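Local coordinates for ABC transporter, ATP binding protein (Sulfolobus solfataricus, PDB 1OXX) that hydrolyses ATP to drive glucose uptake, as the energy-coupling subunit of an archaeal ABC transporter complex, at residues M1-V6 with N27-E32; N8-F13 with A20-N25; N96-E101 with N135-E140; N245-K250 with I274-E279; R262-V267 with S292-G297. The protein carries 1 engineered substitution. All blocks are in the same frame, centred on the assembly; numbering follows the deposited sequence.

Contact 1. Residues M1-V6 with N27-E32; sequences MVRIIV and NIENGE
Arg3 and Glu29 run alongside one another in the same direction, guanidinium and carboxylate planes turned 34° apart. The guanidinium presents two nitrogens, each to a different carboxylate oxygen: Arg3 NE donates to Glu29 OE1 at 2.8 Å, from above the carboxylate plane, and Arg3 NH2 to Glu29 OE2 at 2.5 Å, on the syn side. A bend in the arginine chain (chi3 94°) swings NE toward the acid. An alanine in place of Arg3 would probably leave the Glu29 carboxylate without its paired charge and free to turn. Beside this bridge, Asn27 OD1 approaches Ile5 CG2 at 3.7 Å, and a water donates to both Asn27 OD1 and Val6 O. On the face of Ile4 and Ile28 the contact is apolar: Ile4 CB meets Ile28 CB at 4.0 Å, branched residues suited to a strand, and Ile4 also packs on Leu62 and Phe64 of strand 61-64. Ile4-Ile28 and Ile5-Asn27 are successive hydrogen-bonded and non-hydrogen-bonded pairs of the antiparallel hairpin of strands 4-13 and 18-28 in the ABC-ATPase domain, with the Arg3-Glu29 bridge just beyond them.

Contact 2. Residues N8-F13 with A20-N25; sequences NVSKVF and ALDNVN
Lys11 O is gripped by two backbone donors of the facing strand. Ala20 N reaches it at 2.8 Å, nearly along the C=O axis, and Leu21 N at 3.2 Å, on a lone pair; Ala20 and Leu21 thus form a classic beta bulge. Further along, Val9 and Val24 exchange two backbone bonds beside G1 bulges at Asn8 and Asn23, whose positive phi angles (46° and 49°) asparagine tolerates well. Ser10 OG, small enough to sit against the strand, accepts from Asn23 N at 2.9 Å, and a water joins it to Asp22 OD2. Asn8 N donates to Asn25 OD1 at 2.7 Å, from above the amide plane. Val9, Lys11, Leu21 and Val24 share one face, where Lys11 CB lies against Leu21 CD1; Ala20 CB meets the Phe13 ring edge, 3.8 Å from CE1. Lys11 NZ forms a salt bridge with Asp55 and a hydrogen bond to Val56 O, its chain passing Thr46 of the inferred ATP site. At the asparagine bulges, side-chain oxygens thus take up backbone N-H groups, whereas at Ala20-Leu21 one carbonyl serves two donors.

Contact 3. Residues N96-E101 with N135-E140; sequences NLTAFE and NHFPRE
Leu97 O presses into the corner made by Phe137 and Pro138, 3.1 Å from Pro138 CD and 3.6 Å from Phe137 CD2, at the edge of the aromatic ring and near its plane. Next to it Ala99 N donates to His136 O at 2.8 Å, bringing the first turn of helix 99-104 against the loop; the small alanine lets the backbones come this close. Thr98 CG2 lies 3.5 Å from Asn135 O. The polar branch of the threonine turns the other way: OG1 stands between the backbone N and the carbonyl carbon (chi1 59°), the crowded position, and accepts from Glu101 N at 3.1 Å. Glu101 OE1 answers by taking Thr98 N on its anti lone pair, which completes a capping box at the helix start. A valine in place of Thr98 would probably leave Glu101 N without its capping oxygen. The loop 135-140 leads into helix 143-155, at whose beginning lies the LSGAQ signature sequence of ABC ATPases. Toward solvent the contact is looser. Asn96 runs alongside Phe137, with amide and ring planes 30° apart and Asn96 OD1 3.7 Å from Phe137 CE2; on this exposed side a polar amide is well suited to water.

Contact 4. Residues N245-K250 with I274-E279; sequences NELEGK and IGIRPE
Asn245 reaches Ile276 O twice. Its backbone N and its ND2 each donate at 2.9 Å to this one oxygen, coming from opposite faces of the carbonyl plane. CG stands beside the backbone N of Asn245 (chi1 -65°), which keeps the amide close to the same acceptor. Ile276 N returns a bond to Asn245 O, and two more join Leu247 to Ile274, the shorter being Ile274 N to Leu247 O at 2.7 Å. Between these pairs Gly275 CA approaches Asn245 O at 3.3 Å in a CA-H...O contact. On the face shared with Asn245, Leu247 CB lies 4.3 Å from Ile274 CB, and Leu247 CD1 is equally far from Ile276 CG2; bulky aliphatic residues suit this buried side. In the next shell, Asn245 OD1 accepts from Phe325 N, so the buried amide is held at both ends and ties in strand 324-328. Arg277 turns away toward Tyr229 and the carbonyls of Ala238 and Glu243. The whole is a regular antiparallel ladder between neighbouring strands 245-252 and 271-276 of a five-stranded sheet in the C-terminal part of the chain.

Contact 5. Residues R262-V267 with S292-G297; sequences RFPVSV and SWILVG
Val296 and Arg262 are joined by one direct backbone hydrogen bond, Arg262 N to Val296 O at 2.8 Å, where a regular strand pair would build a ladder. One step along, a water takes over, donating to both Arg262 O and Leu295 O. Both chains leave regular strand geometry here: Pro264 centres an inverse gamma turn just after the first strand, and Val296 with Gly297 forms a classic beta bulge opposite Val340. Gly297 has backbone angles at which a CB would strike the preceding carbonyl O. The remaining contacts are between side chains. Val296 CB lies over one face of the Phe263 ring, with Val296 CG1 4.1 Å from Phe263 CD2, a compact branched residue fitting a flat surface. Pro264 and Ile294 meet tip to tip, CG to CD1 at 3.7 Å; the long branch of Ile294 carries CD1 to the proline ring. Strand 261-263, outermost in its own sheet, is thus brought against strand 294-307 of the other C-terminal sheet. Behind them Phe263 packs on Ile258 and Ile274, while strand 337-342 flanks Val296.

Overall arrangement
Contacts 1 and 2 hold the same two strands, 4-13 and 18-28, with contact 2 nested inside the loop that contact 1 closes; Val6 and Val24 link them. Both are partly buried, but contact 1 adds a salt bridge to a regular ladder, whereas contact 2 is an irregular, bulged ladder supplemented by side-chain oxygens. Contact 3, in the same ATPase domain yet about 34 Å from contact 1 between centres, joins a helix start, capped within its own segment, to a loop through one backbone hydrogen bond and close packing. Contacts 4 and 5 touch in the C-terminal domain, Ile274 packing on Val265 and Phe263. Contact 4 is the buried one, rich in ladder bonds; contact 5, nearer the surface, combines a single backbone bond with apolar side chains and a bridging water.

Contact 1. Residues M1-V6 with N27-E32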
# COMPACT_ATOMS: atom_id res chain seq x y z
N MET A 1 -10.54 14.18 11.27
CA MET A 1 -10.67 15.04 12.48
C MET A 1 -9.45 15.93 12.71
O MET A 1 -9.48 16.83 13.54
CB MET A 1 -10.91 14.17 13.71
CG MET A 1 -12.26 13.51 13.71
SD MET A 1 -12.39 12.26 14.99
CE MET A 1 -12.17 13.22 16.41
N VAL A 2 -8.35 15.61 12.04
CA VAL A 2 -7.18 16.48 12.08
C VAL A 2 -6.52 16.61 10.71
O VAL A 2 -6.44 15.66 9.97
CB VAL A 2 -6.17 15.93 13.08
CG1 VAL A 2 -5.73 14.52 12.66
CG2 VAL A 2 -4.98 16.86 13.25
N ARG A 3 -6.07 17.82 10.39
CA ARG A 3 -5.33 18.07 9.17
C ARG A 3 -3.85 17.87 9.45
O ARG A 3 -3.35 18.33 10.46
CB ARG A 3 -5.48 19.53 8.76
CG ARG A 3 -6.74 19.93 8.05
CD ARG A 3 -6.57 21.29 7.34
NE ARG A 3 -6.18 21.15 5.93
CZ ARG A 3 -5.15 21.76 5.35
NH1 ARG A 3 -4.34 22.54 6.04
NH2 ARG A 3 -4.91 21.57 4.06
N ILE A 4 -3.13 17.22 8.54
CA ILE A 4 -1.70 17.02 8.72
C ILE A 4 -0.94 17.72 7.62
O ILE A 4 -1.14 17.42 6.42
CB ILE A 4 -1.35 15.54 8.72
CG1 ILE A 4 -2.23 14.76 9.71
CG2 ILE A 4 0.13 15.35 9.05
CD1 ILE A 4 -2.10 15.19 11.15
N ILE A 5 -0.07 18.65 7.99
CA ILE A 5 0.78 19.35 7.03
C ILE A 5 2.20 18.85 7.23
O ILE A 5 2.78 19.05 8.29
CB ILE A 5 0.77 20.89 7.19
CG1 ILE A 5 -0.60 21.46 6.86
CG2 ILE A 5 1.84 21.51 6.30
CD1 ILE A 5 -0.64 22.98 6.95
N VAL A 6 2.72 18.20 6.19
CA VAL A 6 4.09 17.71 6.14
C VAL A 6 4.82 18.71 5.25
O VAL A 6 4.54 18.77 4.06
CB VAL A 6 4.12 16.31 5.53
CG1 VAL A 6 5.55 15.77 5.47
CG2 VAL A 6 3.24 15.36 6.32
N ASN A 27 -0.22 17.62 2.18
CA ASN A 27 -1.26 18.21 3.01
C ASN A 27 -2.40 17.21 3.07
O ASN A 27 -3.11 17.00 2.07
CB ASN A 27 -1.78 19.54 2.44
CG ASN A 27 -0.69 20.58 2.25
OD1 ASN A 27 0.23 20.69 3.06
ND2 ASN A 27 -0.82 21.39 1.19
N ILE A 28 -2.54 16.52 4.20
CA ILE A 28 -3.60 15.52 4.40
C ILE A 28 -4.77 16.18 5.09
O ILE A 28 -4.61 16.81 6.13
CB ILE A 28 -3.06 14.35 5.27
CG1 ILE A 28 -1.87 13.69 4.56
CG2 ILE A 28 -4.14 13.33 5.53
CD1 ILE A 28 -1.17 12.63 5.39
N GLU A 29 -5.95 16.06 4.49
CA GLU A 29 -7.12 16.76 4.99
C GLU A 29 -7.80 16.02 6.13
O GLU A 29 -7.60 14.83 6.35
CB GLU A 29 -8.11 16.97 3.85
CG GLU A 29 -7.58 17.88 2.75
CD GLU A 29 -7.20 19.27 3.25
OE1 GLU A 29 -7.85 19.78 4.18
OE2 GLU A 29 -6.23 19.86 2.72
N ASN A 30 -8.57 16.78 6.90
CA ASN A 30 -9.33 16.25 8.00
C ASN A 30 -10.24 15.12 7.53
O ASN A 30 -11.05 15.30 6.61
CB ASN A 30 -10.16 17.40 8.60
CG ASN A 30 -11.00 16.99 9.78
OD1 ASN A 30 -10.99 17.65 10.82
ND2 ASN A 30 -11.76 15.91 9.63
N GLY A 31 -10.08 13.95 8.14
CA GLY A 31 -10.92 12.81 7.86
C GLY A 31 -10.53 12.04 6.61
O GLY A 31 -11.22 11.09 6.21
N GLU A 32 -9.43 12.44 5.98
CA GLU A 32 -8.98 11.78 4.77
C GLU A 32 -8.35 10.42 5.06
O GLU A 32 -7.74 10.24 6.10
CB GLU A 32 -8.02 12.68 4.00
CG GLU A 32 -7.59 12.11 2.64
CD GLU A 32 -6.79 13.08 1.79
OE1 GLU A 32 -6.10 13.95 2.35
OE2 GLU A 32 -6.85 12.97 0.54
O HOH W 1 3.04 20.55 2.57

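Contact 2. Residues N8-F13 with A20-N25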
# COMPACT_ATOMS: atom_id res chain seq x y z
N ASN A 8 8.35 20.13 3.75
CA ASN A 8 9.76 19.88 3.46
C ASN A 8 10.43 18.92 4.43
O ASN A 8 11.53 19.18 4.91
CB ASN A 8 10.54 21.20 3.44
CG ASN A 8 10.01 22.17 2.43
OD1 ASN A 8 9.78 23.34 2.73
ND2 ASN A 8 9.83 21.69 1.20
N VAL A 9 9.77 17.82 4.72
CA VAL A 9 10.31 16.90 5.71
C VAL A 9 11.39 15.98 5.15
O VAL A 9 11.16 15.25 4.19
CB VAL A 9 9.22 16.08 6.32
CG1 VAL A 9 9.79 14.87 7.03
CG2 VAL A 9 8.39 16.98 7.28
N SER A 10 12.56 16.05 5.77
CA SER A 10 13.66 15.16 5.43
C SER A 10 14.11 14.43 6.69
O SER A 10 13.91 14.91 7.80
CB SER A 10 14.82 15.96 4.86
OG SER A 10 14.47 16.56 3.63
N LYS A 11 14.69 13.26 6.50
CA LYS A 11 15.19 12.46 7.61
C LYS A 11 16.44 11.75 7.13
O LYS A 11 16.42 11.05 6.12
CB LYS A 11 14.15 11.44 8.09
CG LYS A 11 14.63 10.62 9.27
CD LYS A 11 14.90 11.48 10.48
CE LYS A 11 15.36 10.65 11.65
NZ LYS A 11 15.61 11.53 12.82
N VAL A 12 17.54 11.96 7.85
CA VAL A 12 18.79 11.30 7.55
C VAL A 12 19.23 10.43 8.71
O VAL A 12 18.83 10.65 9.87
CB VAL A 12 19.91 12.31 7.22
CG1 VAL A 12 19.47 13.27 6.15
CG2 VAL A 12 20.35 13.05 8.47
N PHE A 13 20.01 9.42 8.39
CA PHE A 13 20.64 8.55 9.37
C PHE A 13 22.13 8.49 9.03
O PHE A 13 22.56 9.02 8.00
CB PHE A 13 20.03 7.15 9.33
CG PHE A 13 18.60 7.11 9.78
CD1 PHE A 13 17.58 6.91 8.86
CD2 PHE A 13 18.26 7.27 11.11
CE1 PHE A 13 16.25 6.86 9.26
CE2 PHE A 13 16.94 7.23 11.51
CZ PHE A 13 15.94 7.02 10.59
N ALA A 20 16.74 8.98 4.27
CA ALA A 20 15.56 8.13 4.28
C ALA A 20 14.34 8.82 3.69
O ALA A 20 13.48 8.18 3.05
CB ALA A 20 15.26 7.67 5.69
N LEU A 21 14.23 10.12 3.94
CA LEU A 21 13.18 10.95 3.38
C LEU A 21 13.80 12.24 2.90
O LEU A 21 14.59 12.87 3.62
CB LEU A 21 12.09 11.27 4.41
CG LEU A 21 11.33 10.09 5.01
CD1 LEU A 21 10.51 10.60 6.18
CD2 LEU A 21 10.46 9.43 3.97
N ASP A 22 13.41 12.65 1.69
CA ASP A 22 13.99 13.81 1.03
C ASP A 22 12.91 14.82 0.62
O ASP A 22 12.21 14.63 -0.37
CB ASP A 22 14.78 13.36 -0.19
CG ASP A 22 15.57 14.47 -0.81
OD1 ASP A 22 16.43 14.18 -1.67
OD2 ASP A 22 15.39 15.66 -0.52
N ASN A 23 12.77 15.88 1.41
CA ASN A 23 11.84 16.99 1.13
C ASN A 23 10.42 16.57 0.77
O ASN A 23 9.90 16.90 -0.30
CB ASN A 23 12.41 17.89 0.04
CG ASN A 23 12.19 19.34 0.34
OD1 ASN A 23 12.86 19.92 1.19
ND2 ASN A 23 11.22 19.95 -0.34
N VAL A 24 9.81 15.84 1.68
CA VAL A 24 8.46 15.34 1.48
C VAL A 24 7.44 16.41 1.84
O VAL A 24 7.49 17.00 2.92
CB VAL A 24 8.21 14.08 2.30
CG1 VAL A 24 6.76 13.65 2.18
CG2 VAL A 24 9.14 12.97 1.87
N ASN A 25 6.52 16.67 0.92
CA ASN A 25 5.47 17.65 1.11
C ASN A 25 4.09 17.05 0.82
O ASN A 25 3.83 16.60 -0.30
CB ASN A 25 5.70 18.85 0.20
CG ASN A 25 6.86 19.72 0.67
OD1 ASN A 25 6.71 20.48 1.62
ND2 ASN A 25 8.02 19.57 0.02
O HOH W 2 16.74 16.42 1.63

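Contact 3. Residues N96-E101 with N135-E140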
# COMPACT_ATOMS: atom_id res chain seq x y z
N ASN A 96 1.67 -10.99 28.77
CA ASN A 96 1.23 -11.32 30.12
C ASN A 96 0.21 -10.35 30.70
O ASN A 96 0.08 -10.22 31.93
CB ASN A 96 2.41 -11.46 31.07
CG ASN A 96 2.05 -12.27 32.28
OD1 ASN A 96 1.16 -13.13 32.21
ND2 ASN A 96 2.72 -12.01 33.40
N LEU A 97 -0.49 -9.66 29.82
CA LEU A 97 -1.63 -8.84 30.22
C LEU A 97 -2.84 -9.45 29.50
O LEU A 97 -2.72 -9.90 28.35
CB LEU A 97 -1.46 -7.37 29.81
CG LEU A 97 -0.47 -6.49 30.60
CD1 LEU A 97 -0.61 -5.04 30.14
CD2 LEU A 97 -0.64 -6.62 32.11
N THR A 98 -3.99 -9.50 30.16
CA THR A 98 -5.16 -10.00 29.48
C THR A 98 -5.57 -9.01 28.40
O THR A 98 -5.04 -7.89 28.32
CB THR A 98 -6.34 -10.14 30.44
OG1 THR A 98 -6.63 -8.85 31.02
CG2 THR A 98 -6.02 -11.06 31.60
N ALA A 99 -6.55 -9.38 27.59
CA ALA A 99 -7.05 -8.46 26.58
C ALA A 99 -7.54 -7.17 27.26
O ALA A 99 -7.25 -6.07 26.80
CB ALA A 99 -8.15 -9.12 25.76
N PHE A 100 -8.28 -7.29 28.36
CA PHE A 100 -8.75 -6.12 29.09
C PHE A 100 -7.58 -5.24 29.49
O PHE A 100 -7.60 -4.05 29.31
CB PHE A 100 -9.51 -6.52 30.37
CG PHE A 100 -10.01 -5.34 31.18
CD1 PHE A 100 -11.26 -4.83 30.96
CD2 PHE A 100 -9.20 -4.72 32.09
CE1 PHE A 100 -11.71 -3.74 31.68
CE2 PHE A 100 -9.65 -3.64 32.82
CZ PHE A 100 -10.91 -3.15 32.60
N GLU A 101 -6.57 -5.85 30.10
CA GLU A 101 -5.42 -5.12 30.58
C GLU A 101 -4.66 -4.45 29.44
O GLU A 101 -4.14 -3.33 29.58
CB GLU A 101 -4.51 -6.08 31.35
CG GLU A 101 -5.07 -6.54 32.69
CD GLU A 101 -4.16 -7.51 33.43
OE1 GLU A 101 -3.73 -8.52 32.85
OE2 GLU A 101 -3.89 -7.25 34.63
N ASN A 135 -11.01 -11.55 29.28
CA ASN A 135 -10.17 -12.19 30.28
C ASN A 135 -9.07 -13.07 29.71
O ASN A 135 -8.22 -13.55 30.45
CB ASN A 135 -11.04 -13.00 31.23
CG ASN A 135 -11.77 -12.13 32.21
OD1 ASN A 135 -12.61 -12.61 32.97
ND2 ASN A 135 -11.44 -10.85 32.22
N HIS A 136 -9.04 -13.26 28.40
CA HIS A 136 -8.02 -14.10 27.78
C HIS A 136 -6.68 -13.39 27.62
O HIS A 136 -6.63 -12.18 27.37
CB HIS A 136 -8.45 -14.51 26.37
CG HIS A 136 -9.60 -15.47 26.32
ND1 HIS A 136 -9.74 -16.40 25.32
CD2 HIS A 136 -10.67 -15.61 27.13
CE1 HIS A 136 -10.85 -17.10 25.53
NE2 HIS A 136 -11.43 -16.64 26.62
N PHE A 137 -5.60 -14.15 27.74
CA PHE A 137 -4.29 -13.63 27.37
C PHE A 137 -4.23 -13.69 25.85
O PHE A 137 -4.93 -14.49 25.21
CB PHE A 137 -3.15 -14.48 27.95
CG PHE A 137 -2.97 -14.32 29.42
CD1 PHE A 137 -3.22 -15.36 30.28
CD2 PHE A 137 -2.57 -13.11 29.97
CE1 PHE A 137 -3.05 -15.22 31.64
CE2 PHE A 137 -2.41 -12.96 31.32
CZ PHE A 137 -2.64 -14.02 32.17
N PRO A 138 -3.40 -12.86 25.23
CA PRO A 138 -3.30 -12.86 23.77
C PRO A 138 -3.07 -14.23 23.11
O PRO A 138 -3.60 -14.49 22.03
CB PRO A 138 -2.10 -11.94 23.52
CG PRO A 138 -2.23 -10.93 24.63
CD PRO A 138 -2.61 -11.77 25.84
N ARG A 139 -2.29 -15.09 23.74
CA ARG A 139 -1.99 -16.39 23.16
C ARG A 139 -3.25 -17.23 22.96
O ARG A 139 -3.30 -18.07 22.06
CB ARG A 139 -1.01 -17.15 24.05
CG ARG A 139 -0.52 -18.47 23.45
CD ARG A 139 0.50 -19.17 24.30
NE ARG A 139 -0.08 -19.57 25.58
CZ ARG A 139 0.61 -20.19 26.52
NH1 ARG A 139 1.90 -20.46 26.32
NH2 ARG A 139 0.03 -20.54 27.66
N GLU A 140 -4.25 -17.00 23.80
CA GLU A 140 -5.49 -17.77 23.73
C GLU A 140 -6.53 -17.10 22.84
O GLU A 140 -7.68 -17.54 22.77
CB GLU A 140 -6.06 -18.04 25.13
CG GLU A 140 -5.32 -19.13 25.89
CD GLU A 140 -3.92 -18.75 26.29
OE1 GLU A 140 -2.96 -19.41 25.83
OE2 GLU A 140 -3.76 -17.81 27.09

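Contact 4. Residues N245-K250 with I274-E279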
# COMPACT_ATOMS: atom_id res chain seq x y z
N ASN A 245 3.83 -6.26 -16.63
CA ASN A 245 4.91 -6.70 -17.48
C ASN A 245 5.72 -5.49 -17.94
O ASN A 245 5.15 -4.51 -18.44
CB ASN A 245 4.35 -7.41 -18.71
CG ASN A 245 3.62 -8.68 -18.35
OD1 ASN A 245 4.25 -9.67 -18.00
ND2 ASN A 245 2.29 -8.66 -18.46
N GLU A 246 7.03 -5.57 -17.79
CA GLU A 246 7.95 -4.52 -18.23
C GLU A 246 8.81 -5.06 -19.35
O GLU A 246 9.52 -6.06 -19.17
CB GLU A 246 8.84 -4.08 -17.07
CG GLU A 246 8.11 -3.73 -15.79
CD GLU A 246 9.03 -3.40 -14.64
OE1 GLU A 246 10.24 -3.09 -14.87
OE2 GLU A 246 8.54 -3.43 -13.49
N LEU A 247 8.75 -4.40 -20.51
CA LEU A 247 9.51 -4.84 -21.68
C LEU A 247 10.25 -3.66 -22.25
O LEU A 247 9.75 -2.54 -22.19
CB LEU A 247 8.60 -5.36 -22.79
CG LEU A 247 7.72 -6.56 -22.51
CD1 LEU A 247 6.43 -6.04 -21.96
CD2 LEU A 247 7.48 -7.35 -23.78
N GLU A 248 11.40 -3.91 -22.85
CA GLU A 248 12.17 -2.85 -23.48
C GLU A 248 12.26 -3.11 -24.98
O GLU A 248 12.48 -4.25 -25.41
CB GLU A 248 13.59 -2.78 -22.90
CG GLU A 248 14.42 -1.64 -23.50
CD GLU A 248 15.88 -1.62 -23.05
OE1 GLU A 248 16.15 -1.90 -21.87
OE2 GLU A 248 16.76 -1.31 -23.90
N GLY A 249 12.09 -2.07 -25.77
CA GLY A 249 12.19 -2.22 -27.21
C GLY A 249 12.73 -1.01 -27.92
O GLY A 249 13.08 0.00 -27.31
N LYS A 250 12.77 -1.12 -29.24
CA LYS A 250 13.27 -0.07 -30.10
C LYS A 250 12.12 0.75 -30.67
O LYS A 250 11.15 0.21 -31.18
CB LYS A 250 14.08 -0.67 -31.24
CG LYS A 250 14.70 0.36 -32.17
CD LYS A 250 15.41 -0.26 -33.36
CE LYS A 250 16.18 0.80 -34.15
NZ LYS A 250 16.94 0.23 -35.30
N ILE A 274 7.97 -0.55 -22.22
CA ILE A 274 6.55 -0.79 -22.35
C ILE A 274 6.08 -1.43 -21.05
O ILE A 274 6.71 -2.34 -20.54
CB ILE A 274 6.29 -1.77 -23.53
CG1 ILE A 274 6.60 -1.12 -24.87
CG2 ILE A 274 4.85 -2.29 -23.51
CD1 ILE A 274 5.59 -0.11 -25.29
N GLY A 275 4.95 -0.94 -20.54
CA GLY A 275 4.27 -1.53 -19.41
C GLY A 275 2.91 -2.02 -19.85
O GLY A 275 2.12 -1.26 -20.41
N ILE A 276 2.64 -3.31 -19.63
CA ILE A 276 1.32 -3.87 -19.95
C ILE A 276 0.93 -4.84 -18.83
O ILE A 276 1.63 -5.81 -18.53
CB ILE A 276 1.28 -4.51 -21.39
CG1 ILE A 276 -0.17 -4.86 -21.79
CG2 ILE A 276 2.19 -5.72 -21.52
CD1 ILE A 276 -1.00 -3.65 -22.24
N ARG A 277 -0.17 -4.52 -18.16
CA ARG A 277 -0.61 -5.35 -17.06
C ARG A 277 -1.17 -6.68 -17.56
O ARG A 277 -1.70 -6.76 -18.68
CB ARG A 277 -1.62 -4.59 -16.21
CG ARG A 277 -1.05 -3.36 -15.54
CD ARG A 277 -1.93 -2.85 -14.38
NE ARG A 277 -1.47 -1.55 -13.92
CZ ARG A 277 -0.43 -1.34 -13.12
NH1 ARG A 277 0.25 -2.37 -12.61
NH2 ARG A 277 -0.09 -0.10 -12.78
N PRO A 278 -1.07 -7.74 -16.76
CA PRO A 278 -1.53 -9.07 -17.21
C PRO A 278 -3.00 -9.11 -17.63
O PRO A 278 -3.33 -9.85 -18.54
CB PRO A 278 -1.26 -9.96 -16.00
CG PRO A 278 -1.18 -9.01 -14.87
CD PRO A 278 -0.49 -7.80 -15.41
N GLU A 279 -3.87 -8.33 -17.00
CA GLU A 279 -5.27 -8.32 -17.38
C GLU A 279 -5.50 -7.68 -18.75
O GLU A 279 -6.57 -7.81 -19.32
CB GLU A 279 -6.12 -7.61 -16.33
CG GLU A 279 -5.82 -6.12 -16.18
CD GLU A 279 -4.86 -5.79 -15.06
OE1 GLU A 279 -4.02 -6.63 -14.72
OE2 GLU A 279 -4.94 -4.63 -14.54

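Contact 5. Residues R262-V267 with S292-G297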
# COMPACT_ATOMS: atom_id res chain seq x y z
N ARG A 262 5.14 -5.74 -31.78
CA ARG A 262 5.22 -4.33 -32.11
C ARG A 262 4.03 -3.61 -31.48
O ARG A 262 2.87 -3.88 -31.83
CB ARG A 262 5.24 -4.12 -33.62
CG ARG A 262 5.69 -2.72 -34.01
CD ARG A 262 6.04 -2.59 -35.47
NE ARG A 262 4.90 -2.92 -36.31
CZ ARG A 262 4.98 -3.21 -37.60
NH1 ARG A 262 6.16 -3.21 -38.21
NH2 ARG A 262 3.88 -3.49 -38.27
N PHE A 263 4.32 -2.68 -30.57
CA PHE A 263 3.30 -1.92 -29.84
C PHE A 263 3.13 -0.57 -30.50
O PHE A 263 4.11 0.12 -30.74
CB PHE A 263 3.73 -1.73 -28.38
CG PHE A 263 3.75 -3.00 -27.61
CD1 PHE A 263 4.84 -3.85 -27.67
CD2 PHE A 263 2.66 -3.37 -26.84
CE1 PHE A 263 4.84 -5.04 -26.96
CE2 PHE A 263 2.68 -4.56 -26.12
CZ PHE A 263 3.77 -5.39 -26.20
N PRO A 264 1.89 -0.21 -30.80
CA PRO A 264 1.60 1.03 -31.55
C PRO A 264 1.63 2.30 -30.72
O PRO A 264 0.64 3.04 -30.58
CB PRO A 264 0.20 0.77 -32.10
CG PRO A 264 -0.41 -0.13 -31.14
CD PRO A 264 0.68 -1.01 -30.58
N VAL A 265 2.80 2.57 -30.16
CA VAL A 265 3.04 3.75 -29.33
C VAL A 265 4.44 4.24 -29.63
O VAL A 265 5.22 3.54 -30.25
CB VAL A 265 2.89 3.45 -27.82
CG1 VAL A 265 1.44 3.10 -27.49
CG2 VAL A 265 3.84 2.34 -27.38
N SER A 266 4.75 5.45 -29.19
CA SER A 266 6.07 6.01 -29.41
C SER A 266 6.45 6.96 -28.28
O SER A 266 5.62 7.40 -27.50
CB SER A 266 6.10 6.74 -30.75
OG SER A 266 7.40 7.21 -31.09
N VAL A 267 7.75 7.23 -28.18
CA VAL A 267 8.31 8.23 -27.29
C VAL A 267 9.47 8.84 -28.08
O VAL A 267 9.86 8.31 -29.12
CB VAL A 267 8.82 7.65 -25.95
CG1 VAL A 267 7.67 7.27 -25.04
CG2 VAL A 267 9.73 6.47 -26.19
N SER A 292 -12.24 -5.03 -29.35
CA SER A 292 -11.78 -4.35 -28.14
C SER A 292 -10.33 -4.73 -27.77
O SER A 292 -9.76 -4.17 -26.83
CB SER A 292 -12.72 -4.64 -26.96
OG SER A 292 -12.74 -6.00 -26.59
N TRP A 293 -9.76 -5.64 -28.54
CA TRP A 293 -8.38 -6.08 -28.39
C TRP A 293 -7.62 -5.79 -29.68
O TRP A 293 -8.20 -5.87 -30.77
CB TRP A 293 -8.32 -7.58 -28.18
CG TRP A 293 -8.84 -8.07 -26.85
CD1 TRP A 293 -10.09 -8.58 -26.58
CD2 TRP A 293 -8.12 -8.13 -25.61
NE1 TRP A 293 -10.19 -8.93 -25.26
CE2 TRP A 293 -8.99 -8.67 -24.64
CE3 TRP A 293 -6.82 -7.78 -25.22
CZ2 TRP A 293 -8.59 -8.86 -23.31
CZ3 TRP A 293 -6.45 -7.96 -23.91
CH2 TRP A 293 -7.32 -8.48 -22.98
N ILE A 294 -6.33 -5.47 -29.57
CA ILE A 294 -5.50 -5.29 -30.77
C ILE A 294 -4.34 -6.26 -30.78
O ILE A 294 -3.69 -6.54 -29.74
CB ILE A 294 -4.94 -3.85 -30.93
CG1 ILE A 294 -4.06 -3.46 -29.74
CG2 ILE A 294 -6.07 -2.86 -31.20
CD1 ILE A 294 -3.11 -2.34 -30.06
N LEU A 295 -4.04 -6.75 -31.97
CA LEU A 295 -2.90 -7.63 -32.19
C LEU A 295 -1.59 -6.88 -32.12
O LEU A 295 -1.45 -5.82 -32.74
CB LEU A 295 -3.00 -8.19 -33.61
CG LEU A 295 -3.64 -9.55 -33.82
CD1 LEU A 295 -3.71 -9.82 -35.32
CD2 LEU A 295 -2.85 -10.64 -33.12
N VAL A 296 -0.64 -7.41 -31.35
CA VAL A 296 0.70 -6.84 -31.33
C VAL A 296 1.77 -7.80 -31.89
O VAL A 296 2.91 -7.41 -32.09
CB VAL A 296 1.10 -6.28 -29.94
CG1 VAL A 296 0.23 -5.07 -29.60
CG2 VAL A 296 1.04 -7.34 -28.85
N GLY A 297 1.40 -9.05 -32.16
CA GLY A 297 2.32 -9.96 -32.80
C GLY A 297 2.26 -11.38 -32.32
O GLY A 297 1.27 -11.80 -31.72
O HOH W 3 0.12 -3.49 -33.09